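Local atomic coordinates of Ice-binding protein (Flavobacteriaceae bacterium, PDB entry 5UYT), a protein that probably binds ice crystals and limits their growth, acting as a bacterial antifreeze protein built from beta-solenoid domains. Residues N72-T77 with A92-I97; I120-G125 with F147-G152. One frame throughout, in Å; residues are numbered along the deposited sequence.

Both contacts belong to one right-handed beta-solenoid and meet in it, because strands 93-97 and 119-123 are neighbours; the centres of the two contacts are about 10 Å apart. Interaction 1 lies at the surface, where the chain leaving helix 55-73 passes across strand 93-97, and it rests mainly on hydrogen bonds from one asparagine and one threonine. Interaction 2 is buried and joins two neighbouring parallel strands through regular backbone bonds, an aromatic stack on one face and a polar cluster round Lys-149 at the strand ends. Lys-122 ties the two together: its NZ donates to the carbonyls of Asn-72 and Ala-74, where the helix ends.

Interaction 1 of 2, residues N72-T77 with A92-I97; sequences NAAIPT and AGNYFI
Asn-94, near the start of strand 93-97, receives the chain that leaves helix 55-73, at the place where this right-handed beta-solenoid passes from its flanking helix back into its coils. Its CB lies 3.6 Å from Ile-75 O and also packs on Pro-76 CA. CG stands beside the backbone N and anti to the carbonyl carbon (chi1 -58°), a setting that places CG on the side of the 74-77 chain. At the tip, ND2 lies 3.9 Å from Ala-74 CB and donates to Ile-75 O over 3.1 Å. That bond is nearly straight, 169° at the hydrogen, and the acceptor lies in the plane of the amide, although ND2 itself sits above the plane of the Ile-75 carbonyl. OD1, the other branch, packs against Ile-120 of the next strand.

The backbone of Asn-94 is held as well. Thr-77 N donates to Asn-94 O over 2.7 Å, in the carbonyl plane on a lone pair, and Asn-94 N gives its hydrogen to Thr-77 OG1 at 2.8 Å. An alanine here would probably leave Ile-75 O without its amide donor and Ala-74 CB without the amide it packs on. Farther along the strand, Phe-96 lies beside Pro-76, the two pointing the same way, CB to CB 3.9 Å. Thr-77 OG1 also meets a water at 2.7 Å, and this water donates a longer bond, 3.3 Å, to Ala-92 O.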
loop_
_atom_site.group_PDB
_atom_site.type_symbol
_atom_site.label_atom_id
_atom_site.label_comp_id
_atom_site.label_asym_id
_atom_site.label_seq_id
_atom_site.Cartn_x
_atom_site.Cartn_y
_atom_site.Cartn_z
ATOM N N ASN A 72 21.428 -14.074 -18.613
ATOM C CA ASN A 72 22.567 -14.957 -18.834
ATOM C C ASN A 72 23.192 -14.736 -20.216
ATOM O O ASN A 72 24.392 -14.902 -20.385
ATOM C CB ASN A 72 22.168 -16.418 -18.600
ATOM C CG ASN A 72 23.352 -17.300 -18.221
ATOM O OD1 ASN A 72 24.312 -16.855 -17.582
ATOM N ND2 ASN A 72 23.276 -18.566 -18.600
ATOM N N ALA A 73 22.377 -14.297 -21.173
ATOM C CA ALA A 73 22.843 -13.978 -22.525
ATOM C C ALA A 73 23.497 -12.591 -22.656
ATOM O O ALA A 73 24.213 -12.346 -23.632
ATOM C CB ALA A 73 21.705 -14.115 -23.523
ATOM N N ALA A 74 23.251 -11.698 -21.694
ATOM C CA ALA A 74 23.804 -10.332 -21.718
ATOM C C ALA A 74 25.326 -10.323 -21.870
ATOM O O ALA A 74 26.044 -10.974 -21.100
ATOM C CB ALA A 74 23.378 -9.546 -20.476
ATOM N N ILE A 75 25.813 -9.607 -22.884
ATOM C CA ILE A 75 27.247 -9.544 -23.161
ATOM C C ILE A 75 27.945 -8.537 -22.228
ATOM O O ILE A 75 27.675 -7.327 -22.294
ATOM C CB ILE A 75 27.548 -9.258 -24.657
ATOM C CG1 ILE A 75 26.631 -10.101 -25.563
ATOM C CG2 ILE A 75 29.008 -9.559 -24.969
ATOM C CD1 ILE A 75 26.881 -9.955 -27.055
ATOM N N PRO A 76 28.847 -9.035 -21.347
ATOM C CA PRO A 76 29.504 -8.160 -20.371
ATOM C C PRO A 76 30.230 -6.978 -21.023
ATOM O O PRO A 76 30.839 -7.131 -22.093
ATOM C CB PRO A 76 30.509 -9.092 -19.674
ATOM C CG PRO A 76 29.980 -10.468 -19.906
ATOM C CD PRO A 76 29.382 -10.409 -21.284
ATOM N N THR A 77 30.141 -5.814 -20.380
ATOM C CA THR A 77 30.827 -4.601 -20.826
ATOM C C THR A 77 32.098 -4.325 -20.007
ATOM O O THR A 77 32.918 -3.490 -20.401
ATOM C CB THR A 77 29.893 -3.369 -20.753
ATOM O OG1 THR A 77 29.351 -3.252 -19.431
ATOM C CG2 THR A 77 28.743 -3.492 -21.757
ATOM N N ALA A 92 26.067 2.825 -16.406
ATOM C CA ALA A 92 25.359 1.724 -17.046
ATOM C C ALA A 92 26.334 0.645 -17.496
ATOM O O ALA A 92 27.439 0.943 -17.980
ATOM C CB ALA A 92 24.543 2.219 -18.220
ATOM N N GLY A 93 25.932 -0.613 -17.375
ATOM C CA GLY A 93 26.759 -1.674 -17.953
ATOM C C GLY A 93 26.300 -3.071 -17.589
ATOM O O GLY A 93 25.376 -3.241 -16.770
ATOM N N ASN A 94 26.933 -4.055 -18.239
ATOM C CA ASN A 94 26.787 -5.461 -17.875
ATOM C C ASN A 94 28.090 -5.916 -17.245
ATOM O O ASN A 94 29.095 -6.097 -17.939
ATOM C CB ASN A 94 26.440 -6.308 -19.103
ATOM C CG ASN A 94 25.180 -5.839 -19.784
ATOM O OD1 ASN A 94 24.282 -5.279 -19.134
ATOM N ND2 ASN A 94 25.100 -6.052 -21.089
ATOM N N TYR A 95 28.056 -6.081 -15.929
ATOM C CA TYR A 95 29.243 -6.313 -15.108
ATOM C C TYR A 95 29.404 -7.789 -14.766
ATOM O O TYR A 95 28.516 -8.394 -14.178
ATOM C CB TYR A 95 29.173 -5.439 -13.836
ATOM C CG TYR A 95 29.233 -3.953 -14.182
ATOM C CD1 TYR A 95 30.441 -3.356 -14.560
ATOM C CD2 TYR A 95 28.080 -3.157 -14.175
ATOM C CE1 TYR A 95 30.505 -2.008 -14.902
ATOM C CE2 TYR A 95 28.139 -1.818 -14.512
ATOM C CZ TYR A 95 29.356 -1.246 -14.877
ATOM O OH TYR A 95 29.429 0.090 -15.225
ATOM N N PHE A 96 30.548 -8.357 -15.145
ATOM C CA PHE A 96 30.831 -9.772 -14.913
ATOM C C PHE A 96 31.752 -9.930 -13.704
ATOM O O PHE A 96 32.841 -9.327 -13.637
ATOM C CB PHE A 96 31.444 -10.419 -16.178
ATOM C CG PHE A 96 31.939 -11.832 -15.978
ATOM C CD1 PHE A 96 31.076 -12.915 -16.107
ATOM C CD2 PHE A 96 33.283 -12.081 -15.684
ATOM C CE1 PHE A 96 31.536 -14.217 -15.937
ATOM C CE2 PHE A 96 33.745 -13.374 -15.504
ATOM C CZ PHE A 96 32.871 -14.448 -15.633
ATOM N N ILE A 97 31.303 -10.725 -12.742
ATOM C CA ILE A 97 32.133 -11.087 -11.599
ATOM C C ILE A 97 32.225 -12.615 -11.570
ATOM O O ILE A 97 31.257 -13.286 -11.211
ATOM C CB ILE A 97 31.554 -10.551 -10.262
ATOM C CG1 ILE A 97 31.379 -9.022 -10.327
ATOM C CG2 ILE A 97 32.479 -10.950 -9.114
ATOM C CD1 ILE A 97 30.753 -8.394 -9.106
HETATM O O HOH W 1 30.161 -0.808 -18.591
#

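Interaction 2 of 2, residues I120-G125 with F147-G152; sequences IFKIQG and FWKVEG
Phe-121 and Trp-148 both carry CG beside the backbone N and anti to the carbonyl carbon (chi1 -63° and -52°), and from paired positions on parallel strands their rings leave in the same direction. The result is an offset stack: the phenyl ring and the six-membered ring of the indole have centroids 4.2 Å apart and planes inclined by 14°. Trp-148 CE3 reaches back to Phe-121 CB at 3.6 Å. Ile-123 and Val-150 continue this face, while Trp-148 NE1 is bonded to Lys-163 O.

The backbones are zipped in parallel register, Phe-121 N to Phe-147 O, Lys-149 N to Phe-121 O, Ile-123 N to Lys-149 O and Glu-151 N to Ile-123 O, as expected of successive coils in a beta-solenoid. On the other face Ile-120 CG1 packs on Phe-147 CD2, the two side chains crossing at a slant. Lys-149 bends at chi3, which puts CE 3.9 Å from Lys-122 CB, and again at chi4, which turns NZ to donate to Gln-124 OE1 at 2.9 Å and form a salt bridge with Glu-151 OE2 at 2.8 Å, on that oxygen's anti lone pair. Tyr-68 OH of helix 55-73 also bonds to OE2, and Asn-169 ND2 to OE1. Lys-122 NZ turns instead to the carbonyls of Ala-74 and Asn-72. For the ammonium of the buried Lys-149, the Glu-151 carboxylate would probably favour the charged form, despite Lys-122 NZ 6.3 Å from Lys-149 NZ.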
loop_
_atom_site.group_PDB
_atom_site.type_symbol
_atom_site.label_atom_id
_atom_site.label_comp_id
_atom_site.label_asym_id
_atom_site.label_seq_id
_atom_site.Cartn_x
_atom_site.Cartn_y
_atom_site.Cartn_z
ATOM N N ILE A 120 23.283 -4.481 -15.155
ATOM C CA ILE A 120 23.132 -5.932 -14.970
ATOM C C ILE A 120 24.421 -6.475 -14.328
ATOM O O ILE A 120 25.533 -6.199 -14.803
ATOM C CB ILE A 120 22.849 -6.676 -16.319
ATOM C CG1 ILE A 120 21.476 -6.290 -16.892
ATOM C CG2 ILE A 120 22.983 -8.197 -16.159
ATOM C CD1 ILE A 120 21.292 -6.655 -18.363
ATOM N N PHE A 121 24.260 -7.212 -13.233
ATOM C CA PHE A 121 25.387 -7.816 -12.542
ATOM C C PHE A 121 25.308 -9.323 -12.692
ATOM O O PHE A 121 24.317 -9.948 -12.302
ATOM C CB PHE A 121 25.389 -7.403 -11.077
ATOM C CG PHE A 121 25.576 -5.932 -10.892
ATOM C CD1 PHE A 121 26.854 -5.399 -10.821
ATOM C CD2 PHE A 121 24.476 -5.072 -10.804
ATOM C CE1 PHE A 121 27.041 -4.030 -10.653
ATOM C CE2 PHE A 121 24.653 -3.701 -10.639
ATOM C CZ PHE A 121 25.949 -3.181 -10.574
ATOM N N LYS A 122 26.333 -9.882 -13.324
ATOM C CA LYS A 122 26.443 -11.322 -13.516
ATOM C C LYS A 122 27.358 -11.884 -12.434
ATOM O O LYS A 122 28.587 -11.773 -12.516
ATOM C CB LYS A 122 26.954 -11.626 -14.922
ATOM C CG LYS A 122 26.006 -11.106 -15.989
ATOM C CD LYS A 122 26.521 -11.345 -17.394
ATOM C CE LYS A 122 26.051 -12.674 -17.969
ATOM N NZ LYS A 122 26.639 -12.867 -19.327
ATOM N N ILE A 123 26.748 -12.462 -11.403
ATOM C CA ILE A 123 27.512 -12.969 -10.259
ATOM C C ILE A 123 27.649 -14.494 -10.338
ATOM O O ILE A 123 26.677 -15.213 -10.105
ATOM C CB ILE A 123 26.866 -12.576 -8.902
ATOM C CG1 ILE A 123 26.501 -11.058 -8.799
ATOM C CG2 ILE A 123 27.723 -13.073 -7.739
ATOM C CD1 ILE A 123 27.644 -10.097 -9.115
ATOM N N GLN A 124 28.852 -14.984 -10.666
ATOM C CA GLN A 124 29.066 -16.423 -10.893
ATOM C C GLN A 124 29.462 -17.106 -9.588
ATOM O O GLN A 124 30.577 -17.620 -9.438
ATOM C CB GLN A 124 30.127 -16.668 -11.982
ATOM C CG GLN A 124 29.925 -15.794 -13.211
ATOM C CD GLN A 124 28.584 -16.042 -13.859
ATOM O OE1 GLN A 124 27.692 -15.202 -13.822
ATOM N NE2 GLN A 124 28.435 -17.223 -14.441
ATOM N N GLY A 125 28.527 -17.098 -8.649
ATOM C CA GLY A 125 28.783 -17.528 -7.294
ATOM C C GLY A 125 27.732 -16.893 -6.425
ATOM O O GLY A 125 26.756 -16.341 -6.937
ATOM N N PHE A 147 19.487 -5.286 -12.306
ATOM C CA PHE A 147 19.312 -6.734 -12.227
ATOM C C PHE A 147 20.562 -7.368 -11.638
ATOM O O PHE A 147 21.693 -6.966 -11.976
ATOM C CB PHE A 147 19.106 -7.327 -13.633
ATOM C CG PHE A 147 17.871 -6.816 -14.345
ATOM C CD1 PHE A 147 16.703 -7.574 -14.358
ATOM C CD2 PHE A 147 17.884 -5.598 -15.022
ATOM C CE1 PHE A 147 15.558 -7.106 -15.005
ATOM C CE2 PHE A 147 16.751 -5.127 -15.675
ATOM C CZ PHE A 147 15.581 -5.883 -15.673
ATOM N N TRP A 148 20.355 -8.389 -10.809
ATOM C CA TRP A 148 21.452 -9.211 -10.282
ATOM C C TRP A 148 21.166 -10.662 -10.652
ATOM O O TRP A 148 20.177 -11.236 -10.183
ATOM C CB TRP A 148 21.563 -9.056 -8.746
ATOM C CG TRP A 148 21.643 -7.618 -8.267
ATOM C CD1 TRP A 148 20.591 -6.755 -8.087
ATOM C CD2 TRP A 148 22.815 -6.911 -7.834
ATOM N NE1 TRP A 148 21.045 -5.539 -7.622
ATOM C CE2 TRP A 148 22.400 -5.609 -7.445
ATOM C CE3 TRP A 148 24.177 -7.246 -7.739
ATOM C CZ2 TRP A 148 23.300 -4.637 -6.965
ATOM C CZ3 TRP A 148 25.076 -6.280 -7.270
ATOM C CH2 TRP A 148 24.631 -4.984 -6.900
ATOM N N LYS A 149 21.987 -11.235 -11.538
ATOM C CA LYS A 149 21.849 -12.642 -11.898
ATOM C C LYS A 149 22.847 -13.444 -11.074
ATOM O O LYS A 149 24.048 -13.484 -11.395
ATOM C CB LYS A 149 22.110 -12.824 -13.387
ATOM C CG LYS A 149 21.929 -14.258 -13.871
ATOM C CD LYS A 149 22.722 -14.537 -15.149
ATOM C CE LYS A 149 24.240 -14.466 -14.950
ATOM N NZ LYS A 149 24.783 -15.143 -13.725
ATOM N N VAL A 150 22.350 -14.086 -10.017
ATOM C CA VAL A 150 23.225 -14.684 -8.997
ATOM C C VAL A 150 23.226 -16.218 -9.043
ATOM O O VAL A 150 22.185 -16.852 -8.802
ATOM C CB VAL A 150 22.867 -14.215 -7.560
ATOM C CG1 VAL A 150 23.937 -14.691 -6.568
ATOM C CG2 VAL A 150 22.726 -12.687 -7.493
ATOM N N GLU A 151 24.396 -16.803 -9.320
ATOM C CA GLU A 151 24.537 -18.272 -9.383
ATOM C C GLU A 151 24.934 -18.819 -8.017
ATOM O O GLU A 151 25.996 -19.456 -7.865
ATOM C CB GLU A 151 25.592 -18.694 -10.418
ATOM C CG GLU A 151 25.433 -18.078 -11.799
ATOM C CD GLU A 151 24.132 -18.455 -12.474
ATOM O OE1 GLU A 151 23.589 -19.537 -12.164
ATOM O OE2 GLU A 151 23.664 -17.651 -13.312
ATOM N N GLY A 152 24.094 -18.567 -7.021
ATOM C CA GLY A 152 24.385 -19.032 -5.667
ATOM C C GLY A 152 23.538 -18.315 -4.636
ATOM O O GLY A 152 22.727 -17.442 -4.977
#